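PDB 2OTM: endoribonuclease L-PSP/chorismate mutase-like domain-containing protein from Shewanella oneidensis, which is of unknown function but belongs to the YjgF/chorismate mutase-like family, and so is a putative endoribonuclease. Local coordinates for residues A112-G115 / A116-L119; A58-T61 / V62-Y66. One frame throughout, in Å; residues are numbered along the deposited sequence.

Contact 2 (58-61 with 62-66) begins helix 62-84, and contact 1 (112-115 with 116-119) is a turn inside helix 109-124; their centres are about 13 Å apart. The two helices meet through Y66, whose OH lies 2.6 Å from D118 OD2 in a probable hydrogen bond. One face of its ring, near the CD2-CE2 side, lies against the backbone of helix 109-124, CD2 of Y66 being 3.3 Å from N of G115. Beside it, A112 CB rests 3.7 Å from G65 C. The surroundings differ: contact 1 is buried, with L113's side chain about 5 Å from a bound acetate that may mark a pocket, while contact 2 sits on the surface, where D59 O binds sodium.

Contact 1 (A112-G115 / A116-L119); sequences ALDG and ASDL
Helix 109-124, the crossover helix of the beta-alpha-beta unit formed with strands 92-100 and 131-136, makes one turn here, with L113 facing A116 and S117, and D114 facing D118. L113 O accepts the helical bond from S117 N at 3.1 Å, and also takes a weak, bent bond from A116 N. One residue on, D118 N reaches D114 O at 2.8 Å. L113 swings CG anti to its own nitrogen (chi1 -166°), and CD1 then lies 3.9 Å from A116 CB. This apolar side of the turn continues through A116 onto T73 of helix 62-84 and L96 of strand 92-100.

The polar side faces other partners. S117 OG is hydrogen-bonded to H130 and R132, and R132 also forms a salt bridge with D114 OD1, which would probably offset the like charge of D118, whose OD1 is 4.9 Å from OD1 of D114. N26 of the second subunit gives its backbone N to D114 and its ND2 to D118 OD1, so the turn lies at a subunit interface. D118 OD2 takes the hydroxyl of Y66; an alanine in place of D118 would probably leave that hydroxyl and ND2 of N26 in the second subunit without their carboxylate partner. D118's carboxylate folds back along the helix, its CG anti to the carbonyl carbon and 3.1 Å from D114 O.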
loop_
_atom_site.group_PDB
_atom_site.type_symbol
_atom_site.label_atom_id
_atom_site.label_comp_id
_atom_site.label_asym_id
_atom_site.label_seq_id
_atom_site.Cartn_x
_atom_site.Cartn_y
_atom_site.Cartn_z
ATOM N N ALA B 112 -15.588 -1.385 10.120
ATOM C CA ALA B 112 -14.605 -1.019 11.129
ATOM C C ALA B 112 -13.744 0.142 10.663
ATOM O O ALA B 112 -13.563 1.099 11.395
ATOM C CB ALA B 112 -13.701 -2.224 11.522
ATOM N N LEU B 113 -13.251 0.080 9.428
ATOM C CA LEU B 113 -12.425 1.157 8.898
ATOM C C LEU B 113 -13.162 2.482 8.729
ATOM O O LEU B 113 -12.540 3.556 8.711
ATOM C CB LEU B 113 -11.722 0.743 7.596
ATOM C CG LEU B 113 -10.579 1.671 7.160
ATOM C CD1 LEU B 113 -9.511 1.861 8.221
ATOM C CD2 LEU B 113 -9.985 1.245 5.822
ATOM N N ASP B 114 -14.486 2.429 8.642
ATOM C CA ASP B 114 -15.293 3.646 8.700
ATOM C C ASP B 114 -15.082 4.414 9.993
ATOM O O ASP B 114 -15.377 5.589 10.028
ATOM C CB ASP B 114 -16.795 3.349 8.536
ATOM C CG ASP B 114 -17.204 3.113 7.091
ATOM O OD1 ASP B 114 -16.475 3.547 6.164
ATOM O OD2 ASP B 114 -18.268 2.474 6.904
ATOM N N GLY B 115 -14.589 3.773 11.054
ATOM C CA GLY B 115 -14.220 4.509 12.268
ATOM C C GLY B 115 -13.161 5.565 11.950
ATOM O O GLY B 115 -13.182 6.671 12.493
ATOM N N ALA B 116 -12.211 5.206 11.075
ATOM C CA ALA B 116 -11.219 6.144 10.580
ATOM C C ALA B 116 -11.849 7.162 9.630
ATOM O O ALA B 116 -11.689 8.358 9.807
ATOM C CB ALA B 116 -10.059 5.389 9.866
ATOM N N SER B 117 -12.528 6.696 8.593
ATOM C CA SER B 117 -13.088 7.597 7.579
ATOM C C SER B 117 -14.034 8.616 8.185
ATOM O O SER B 117 -13.957 9.802 7.846
ATOM C CB SER B 117 -13.764 6.818 6.449
ATOM O OG SER B 117 -12.821 6.037 5.711
ATOM N N ASP B 118 -14.903 8.173 9.105
ATOM C CA ASP B 118 -15.894 9.089 9.699
ATOM C C ASP B 118 -15.193 10.154 10.533
ATOM O O ASP B 118 -15.645 11.293 10.574
ATOM C CB ASP B 118 -16.875 8.329 10.597
ATOM C CG ASP B 118 -17.819 7.427 9.825
ATOM O OD1 ASP B 118 -17.894 7.529 8.580
ATOM O OD2 ASP B 118 -18.505 6.628 10.476
ATOM N N LEU B 119 -14.134 9.802 11.238
ATOM C CA LEU B 119 -13.433 10.817 12.060
ATOM C C LEU B 119 -12.739 11.866 11.172
ATOM O O LEU B 119 -12.735 13.067 11.471
ATOM C CB LEU B 119 -12.428 10.174 12.991
ATOM C CG LEU B 119 -11.758 11.120 13.999
ATOM C CD1 LEU B 119 -12.718 11.656 15.060
ATOM C CD2 LEU B 119 -10.579 10.381 14.625
#

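Contact 2 (A58-T61 / V62-Y66); sequences ADYT and VSEGY. With NA (sodium ion), chain H.
Three hydrogen bonds tie T61 to the first turn of the helix, one each to E64, G65 and S63. T61 N points at E64 OE1, 3.1 Å away and nearly straight at 166°, approaching from above the carboxylate plane, 38° out of it. E64 gets there with CG beside its own nitrogen (chi1 -66°) and the chain extended beyond, which carries the carboxylate back over the preceding loop. T61 O takes the first regular helical bond, from G65 N at 2.9 Å. A weak bond joins the hydroxyls of T61 and S63, OG1 to OG at 3.3 Å. In the loop, the far end of the Y60 ring is fixed by a hydrogen bond between its OH and Q53 N.

Van der Waals contacts fill in around these bonds. The aliphatic part of E64 passes beside the threonine hydroxyl, CG being 3.2 Å from T61 OG1. Y60 crosses E64 at about a right angle, and OE1 sits at the edge of its ring, 3.6 Å from CD1; Y52 meets the ring edge-to-face.

Metal coordination lies farther back in the loop: D59 O binds the sodium ion at 2.3 Å, and the metal's water stands over one face of the Y60 ring.

With a threonine at the N-cap and a glutamate three residues later accepting from its backbone N, the entry to helix 62-84 has the Thr-x-x-Glu pattern and the glutamate half of a capping box.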
loop_
_atom_site.group_PDB
_atom_site.type_symbol
_atom_site.label_atom_id
_atom_site.label_comp_id
_atom_site.label_asym_id
_atom_site.label_seq_id
_atom_site.Cartn_x
_atom_site.Cartn_y
_atom_site.Cartn_z
ATOM N N ALA B 58 -13.095 -12.356 16.199
ATOM C CA ALA B 58 -12.701 -13.364 17.175
ATOM C C ALA B 58 -12.610 -12.752 18.596
ATOM O O ALA B 58 -13.233 -13.245 19.545
ATOM C CB ALA B 58 -11.331 -14.014 16.742
ATOM N N ASP B 59 -11.832 -11.683 18.724
ATOM C CA ASP B 59 -11.612 -11.004 19.976
ATOM C C ASP B 59 -12.405 -9.716 20.090
ATOM O O ASP B 59 -12.674 -9.266 21.219
ATOM C CB ASP B 59 -10.123 -10.656 20.127
ATOM C CG ASP B 59 -9.239 -11.856 19.967
ATOM O OD1 ASP B 59 -9.418 -12.808 20.750
ATOM O OD2 ASP B 59 -8.420 -11.869 19.025
ATOM N N TYR B 60 -12.735 -9.097 18.960
ATOM C CA TYR B 60 -13.415 -7.784 18.921
ATOM C C TYR B 60 -14.560 -7.822 17.926
ATOM O O TYR B 60 -14.441 -8.412 16.844
ATOM C CB TYR B 60 -12.459 -6.629 18.545
ATOM C CG TYR B 60 -11.378 -6.472 19.585
ATOM C CD1 TYR B 60 -11.662 -5.913 20.826
ATOM C CD2 TYR B 60 -10.072 -6.948 19.347
ATOM C CE1 TYR B 60 -10.679 -5.816 21.785
ATOM C CE2 TYR B 60 -9.093 -6.858 20.315
ATOM C CZ TYR B 60 -9.383 -6.276 21.506
ATOM O OH TYR B 60 -8.412 -6.176 22.477
ATOM N N THR B 61 -15.664 -7.180 18.317
ATOM C CA THR B 61 -16.824 -7.033 17.463
ATOM C C THR B 61 -16.593 -5.896 16.465
ATOM O O THR B 61 -15.635 -5.110 16.578
ATOM C CB THR B 61 -18.041 -6.713 18.260
ATOM O OG1 THR B 61 -17.862 -5.432 18.892
ATOM C CG2 THR B 61 -18.321 -7.796 19.305
ATOM N N VAL B 62 -17.479 -5.790 15.485
ATOM C CA VAL B 62 -17.330 -4.748 14.469
ATOM C C VAL B 62 -17.359 -3.369 15.103
ATOM O O VAL B 62 -16.580 -2.522 14.713
ATOM C CB VAL B 62 -18.386 -4.892 13.328
ATOM C CG1 VAL B 62 -18.244 -3.747 12.301
ATOM C CG2 VAL B 62 -18.257 -6.253 12.655
ATOM N N SER B 63 -18.256 -3.116 16.070
ATOM C CA SER B 63 -18.342 -1.806 16.672
ATOM C C SER B 63 -17.075 -1.485 17.457
ATOM O O SER B 63 -16.649 -0.326 17.509
ATOM C CB SER B 63 -19.584 -1.694 17.559
ATOM O OG SER B 63 -19.589 -2.674 18.590
ATOM N N GLU B 64 -16.473 -2.511 18.055
ATOM C CA GLU B 64 -15.161 -2.361 18.708
ATOM C C GLU B 64 -14.050 -2.048 17.704
ATOM O O GLU B 64 -13.250 -1.173 17.942
ATOM C CB GLU B 64 -14.882 -3.593 19.547
ATOM C CG GLU B 64 -15.868 -3.679 20.683
ATOM C CD GLU B 64 -15.802 -4.928 21.517
ATOM O OE1 GLU B 64 -15.261 -5.951 21.086
ATOM O OE2 GLU B 64 -16.385 -4.901 22.635
ATOM N N GLY B 65 -14.056 -2.716 16.549
ATOM C CA GLY B 65 -13.114 -2.387 15.465
ATOM C C GLY B 65 -13.289 -0.955 14.996
ATOM O O GLY B 65 -12.315 -0.264 14.720
ATOM N N TYR B 66 -14.534 -0.522 14.871
ATOM C CA TYR B 66 -14.827 0.870 14.491
ATOM C C TYR B 66 -14.166 1.834 15.481
ATOM O O TYR B 66 -13.484 2.779 15.107
ATOM C CB TYR B 66 -16.331 1.085 14.492
ATOM C CG TYR B 66 -16.775 2.468 14.091
ATOM C CD1 TYR B 66 -16.736 3.517 14.989
ATOM C CD2 TYR B 66 -17.240 2.732 12.802
ATOM C CE1 TYR B 66 -17.148 4.818 14.613
ATOM C CE2 TYR B 66 -17.667 4.020 12.438
ATOM C CZ TYR B 66 -17.604 5.047 13.343
ATOM O OH TYR B 66 -17.987 6.323 12.958
HETATM NA NA NA H . -13.794 -9.559 23.221
HETATM O O HOH W 1 -11.261 -9.400 23.625
#